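Hydroquinone dioxygenase large subunit (Pseudomonas sp., PDB 4ZXA) probably forms, with its small subunit, a metal-dependent hydroquinone 1,2-dioxygenase of cupin type that cleaves the ring of hydroquinone. Local coordinates at residues R47-A52 with T56-I61. Residues are numbered along the deposited sequence; the frame is centred on the assembly and turned at random.
Sequences RITWPA and TRSHLI
The carbonyl oxygen of R57 is gripped from across the hairpin by two groups of strand 47-52: W50 N donates a hydrogen bond to it at 3.0 Å, tilted 16° from the carbonyl plane, and the CA of T49 adds a CA-H...O contact. R57 N returns a nearly straight bond of 2.7 Å to W50 O, closing an antiparallel hydrogen-bonded pair. I48 and H59 form the next such pair, in which I48 N to H59 O is the sounder bond and the reverse one is weak.

The same register brings the side chains of W50, R57 and H59 together on one face. W50 illustrates how a strand pair can build an aromatic contact: its CG sits between the backbone N and carbonyl carbon (chi1 69°), which turns the indole across the neighbouring strand. R57 CB then lies over one face, 3.7 Å from the centroid of the five-membered ring, a CH-pi contact, while H59 CB meets the ring's edge; W50 NE1 hydrogen-bonds to V114 O. The bent R57 chain passes A52 CB and ends with NH1 making a weak bond to A52 O. With an alanine at W50, the R57 and H59 methylenes would probably lose the ring they lie against, and V114 O its NE1 donor.

On the opposite face, extended R47 lays CB and CG against L60 CD1 (3.5 Å from CB) and reaches S58 OG through a weak NH2 bond.

Within this chain, strand 55-62 is the outermost of a five-stranded antiparallel sheet: 45-52 pairs also with strand 37-41, H59 NE2 is hydrogen-bonded to D86 OD2, I48 and H59 touch I89 of strand 89-93, and W50 packs on Y116 of strand 116-121.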
loop_
_atom_site.group_PDB
_atom_site.type_symbol
_atom_site.label_atom_id
_atom_site.label_comp_id
_atom_site.label_asym_id
_atom_site.label_seq_id
_atom_site.Cartn_x
_atom_site.Cartn_y
_atom_site.Cartn_z
ATOM N N ARG E 47 -8.033 11.049 5.451
ATOM C CA ARG E 47 -9.030 10.404 6.273
ATOM C C ARG E 47 -10.420 10.735 5.776
ATOM O O ARG E 47 -10.744 11.897 5.567
ATOM C CB ARG E 47 -8.876 10.852 7.716
ATOM C CG ARG E 47 -9.986 10.338 8.620
ATOM C CD ARG E 47 -9.836 10.912 9.997
ATOM N NE ARG E 47 -10.819 10.370 10.912
ATOM C CZ ARG E 47 -11.265 11.024 11.977
ATOM N NH1 ARG E 47 -10.808 12.244 12.233
ATOM N NH2 ARG E 47 -12.172 10.466 12.774
ATOM N N ILE E 48 -11.242 9.706 5.600
ATOM C CA ILE E 48 -12.594 9.876 5.093
ATOM C C ILE E 48 -13.563 9.411 6.143
ATOM O O ILE E 48 -13.430 8.303 6.639
ATOM C CB ILE E 48 -12.836 9.018 3.832
ATOM C CG1 ILE E 48 -11.749 9.285 2.795
ATOM C CG2 ILE E 48 -14.227 9.294 3.237
ATOM C CD1 ILE E 48 -11.731 10.726 2.374
ATOM N N THR E 49 -14.547 10.243 6.476
ATOM C CA THR E 49 -15.611 9.814 7.374
ATOM C C THR E 49 -16.959 9.821 6.665
ATOM O O THR E 49 -17.136 10.511 5.663
ATOM C CB THR E 49 -15.697 10.674 8.660
ATOM O OG1 THR E 49 -16.053 12.021 8.328
ATOM C CG2 THR E 49 -14.378 10.664 9.407
ATOM N N TRP E 50 -17.903 9.045 7.188
ATOM C CA TRP E 50 -19.221 8.918 6.587
ATOM C C TRP E 50 -20.168 8.258 7.583
ATOM O O TRP E 50 -19.740 7.469 8.425
ATOM C CB TRP E 50 -19.153 8.082 5.301
ATOM C CG TRP E 50 -18.838 6.635 5.547
ATOM C CD1 TRP E 50 -19.731 5.640 5.827
ATOM C CD2 TRP E 50 -17.541 6.016 5.544
ATOM N NE1 TRP E 50 -19.075 4.440 5.987
ATOM C CE2 TRP E 50 -17.731 4.644 5.822
ATOM C CE3 TRP E 50 -16.237 6.489 5.325
ATOM C CZ2 TRP E 50 -16.670 3.739 5.895
ATOM C CZ3 TRP E 50 -15.177 5.584 5.396
ATOM C CH2 TRP E 50 -15.401 4.227 5.677
ATOM N N PRO E 51 -21.466 8.584 7.491
ATOM C CA PRO E 51 -22.486 8.007 8.373
ATOM C C PRO E 51 -22.835 6.572 7.991
ATOM O O PRO E 51 -22.946 6.274 6.796
ATOM C CB PRO E 51 -23.700 8.900 8.117
ATOM C CG PRO E 51 -23.492 9.411 6.723
ATOM C CD PRO E 51 -22.020 9.627 6.609
ATOM N N ALA E 52 -23.003 5.706 8.989
ATOM C CA ALA E 52 -23.472 4.341 8.763
ATOM C C ALA E 52 -23.998 3.687 10.053
ATOM O O ALA E 52 -23.253 3.481 11.016
ATOM C CB ALA E 52 -22.366 3.486 8.125
ATOM N N THR E 56 -20.525 7.551 13.012
ATOM C CA THR E 56 -19.605 8.061 12.020
ATOM C C THR E 56 -18.506 7.032 11.786
ATOM O O THR E 56 -17.859 6.589 12.726
ATOM C CB THR E 56 -19.005 9.379 12.492
ATOM O OG1 THR E 56 -19.973 10.414 12.299
ATOM C CG2 THR E 56 -17.744 9.713 11.707
ATOM N N ARG E 57 -18.314 6.630 10.536
ATOM C CA ARG E 57 -17.289 5.648 10.220
ATOM C C ARG E 57 -16.051 6.346 9.637
ATOM O O ARG E 57 -16.160 7.389 8.995
ATOM C CB ARG E 57 -17.827 4.599 9.241
ATOM C CG ARG E 57 -19.267 4.167 9.477
ATOM C CD ARG E 57 -19.583 3.920 10.954
ATOM N NE ARG E 57 -19.271 2.572 11.414
ATOM C CZ ARG E 57 -20.149 1.756 12.001
ATOM N NH1 ARG E 57 -21.404 2.136 12.200
ATOM N NH2 ARG E 57 -19.768 0.552 12.400
ATOM N N SER E 58 -14.875 5.773 9.852
ATOM C CA SER E 58 -13.656 6.380 9.330
ATOM C C SER E 58 -12.776 5.402 8.580
ATOM O O SER E 58 -12.887 4.184 8.738
ATOM C CB SER E 58 -12.843 7.023 10.452
ATOM O OG SER E 58 -13.661 7.880 11.213
ATOM N N HIS E 59 -11.878 5.956 7.778
ATOM C CA HIS E 59 -10.919 5.151 7.053
ATOM C C HIS E 59 -9.680 5.965 6.660
ATOM O O HIS E 59 -9.781 7.098 6.186
ATOM C CB HIS E 59 -11.591 4.519 5.839
ATOM C CG HIS E 59 -10.668 3.691 5.010
ATOM N ND1 HIS E 59 -10.220 2.454 5.413
ATOM C CD2 HIS E 59 -10.100 3.924 3.803
ATOM C CE1 HIS E 59 -9.425 1.953 4.488
ATOM N NE2 HIS E 59 -9.337 2.823 3.499
ATOM N N LEU E 60 -8.508 5.388 6.881
ATOM C CA LEU E 60 -7.269 6.076 6.569
ATOM C C LEU E 60 -6.661 5.548 5.276
ATOM O O LEU E 60 -6.682 4.347 5.004
ATOM C CB LEU E 60 -6.256 5.916 7.707
ATOM C CG LEU E 60 -6.201 6.890 8.888
ATOM C CD1 LEU E 60 -7.329 7.919 8.868
ATOM C CD2 LEU E 60 -6.178 6.112 10.194
ATOM N N ILE E 61 -6.124 6.466 4.483
ATOM C CA ILE E 61 -5.328 6.120 3.325
ATOM C C ILE E 61 -4.067 6.983 3.335
ATOM O O ILE E 61 -4.155 8.203 3.459
ATOM C CB ILE E 61 -6.113 6.349 2.023
ATOM C CG1 ILE E 61 -7.430 5.573 2.058
ATOM C CG2 ILE E 61 -5.284 5.964 0.823
ATOM C CD1 ILE E 61 -8.362 5.910 0.909
#